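Local coordinates for chitin binding domain (Burkholderia pseudomallei, PDB 3UAM), which probably binds chitin or a related polysaccharide and cleaves it oxidatively as a lytic polysaccharide monooxygenase, at residues E96-S99 with Q104-A107. Sequence-based numbering, arbitrary orientation.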
loop_
_atom_site.group_PDB
_atom_site.type_symbol
_atom_site.label_atom_id
_atom_site.label_comp_id
_atom_site.label_asym_id
_atom_site.label_seq_id
_atom_site.Cartn_x
_atom_site.Cartn_y
_atom_site.Cartn_z
ATOM N N GLU A 96 11.624 9.663 3.864
ATOM C CA GLU A 96 12.034 10.558 4.911
ATOM C C GLU A 96 11.090 10.444 6.114
ATOM O O GLU A 96 9.895 10.285 5.965
ATOM C CB GLU A 96 12.096 12.002 4.409
ATOM C CG GLU A 96 13.168 12.223 3.361
ATOM C CD GLU A 96 14.585 12.011 3.880
ATOM O OE1 GLU A 96 14.851 12.167 5.100
ATOM O OE2 GLU A 96 15.449 11.711 3.035
ATOM N N PRO A 97 11.646 10.544 7.319
ATOM C CA PRO A 97 10.821 10.528 8.507
ATOM C C PRO A 97 10.044 11.814 8.626
ATOM O O PRO A 97 10.467 12.848 8.076
ATOM C CB PRO A 97 11.849 10.440 9.640
ATOM C CG PRO A 97 13.030 11.164 9.105
ATOM C CD PRO A 97 13.051 10.869 7.624
ATOM N N ASP A 98 8.959 11.770 9.387
ATOM C CA ASP A 98 8.118 12.951 9.593
ATOM C C ASP A 98 8.876 14.084 10.316
ATOM O O ASP A 98 8.595 15.277 10.109
ATOM C CB ASP A 98 6.857 12.567 10.345
ATOM C CG ASP A 98 5.890 13.712 10.462
ATOM O OD1 ASP A 98 5.396 14.159 9.417
ATOM O OD2 ASP A 98 5.640 14.142 11.596
ATOM N N SER A 99 9.871 13.726 11.119
ATOM C CA SER A 99 10.762 14.727 11.725
ATOM C C SER A 99 11.368 15.726 10.710
ATOM O O SER A 99 11.710 16.829 11.062
ATOM C CB SER A 99 11.917 14.025 12.462
ATOM O OG SER A 99 12.762 13.306 11.568
ATOM N N GLN A 104 1.903 15.934 4.967
ATOM C CA GLN A 104 0.542 16.440 5.078
ATOM C C GLN A 104 -0.289 15.267 5.566
ATOM O O GLN A 104 -0.143 14.159 5.052
ATOM C CB GLN A 104 0.014 16.897 3.721
ATOM C CG GLN A 104 0.684 18.119 3.125
ATOM C CD GLN A 104 0.188 18.376 1.705
ATOM O OE1 GLN A 104 0.948 18.235 0.742
ATOM N NE2 GLN A 104 -1.095 18.704 1.568
ATOM N N LYS A 105 -1.133 15.509 6.564
ATOM C CA LYS A 105 -1.859 14.444 7.246
ATOM C C LYS A 105 -3.358 14.685 7.174
ATOM O O LYS A 105 -3.822 15.782 7.450
ATOM C CB LYS A 105 -1.425 14.372 8.712
ATOM C CG LYS A 105 0.051 14.046 8.926
ATOM C CD LYS A 105 0.513 14.382 10.334
ATOM C CE LYS A 105 2.027 14.250 10.489
ATOM N NZ LYS A 105 2.852 15.184 9.671
ATOM N N HIS A 106 -4.119 13.665 6.827
ATOM C CA HIS A 106 -5.577 13.773 6.775
ATOM C C HIS A 106 -6.173 13.810 8.166
ATOM O O HIS A 106 -5.901 12.917 8.993
ATOM C CB HIS A 106 -6.177 12.591 5.993
ATOM C CG HIS A 106 -5.750 12.543 4.561
ATOM N ND1 HIS A 106 -6.297 13.323 3.629
ATOM C CD2 HIS A 106 -4.740 11.804 3.919
ATOM C CE1 HIS A 106 -5.705 13.097 2.444
ATOM N NE2 HIS A 106 -4.749 12.161 2.622
ATOM N N ALA A 107 -7.002 14.818 8.427
ATOM C CA ALA A 107 -7.676 14.949 9.723
ATOM C C ALA A 107 -8.716 13.839 9.849
ATOM O O ALA A 107 -9.672 13.818 9.085
ATOM C CB ALA A 107 -8.337 16.326 9.872
#
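Asp98 and Lys105 meet in a single salt bridge. The two side chains reach for each other from opposite directions, and no other pair touches across the contact. Lys105 NZ donates a hydrogen bond to Asp98 OD1 at 2.8 Å. It arrives on the syn side of that oxygen, 28° out of the carboxylate plane. The other oxygen is farther off, with OD2 of Asp98 3.5 Å from Lys105 NZ. Lys105 runs nearly extended and then bends at its last torsion (chi4 64°), which swings the ammonium group onto the carboxylate.

Further hydrogen bonds tie both charged ends to Trp103, in the link between the segments. Asp98 OD1 also accepts the backbone N-H of Trp103, and Lys105 NZ also donates to its carbonyl oxygen. Asp98, a buried residue, also has a weak hydrogen bond to its OD2 from Gln141 NE2. Lys105 also makes a cation-pi contact with Tyr191.

Pro97 is the N-cap of helix 98-101, so Asp98 sits in the first turn, where the start of the short helix may slightly favour a negative charge. The arrangement is a local salt bridge that ties this turn to the residue leading into strand 106-108, which pairs in parallel with strand 205-215 of the LPMO beta-sandwich.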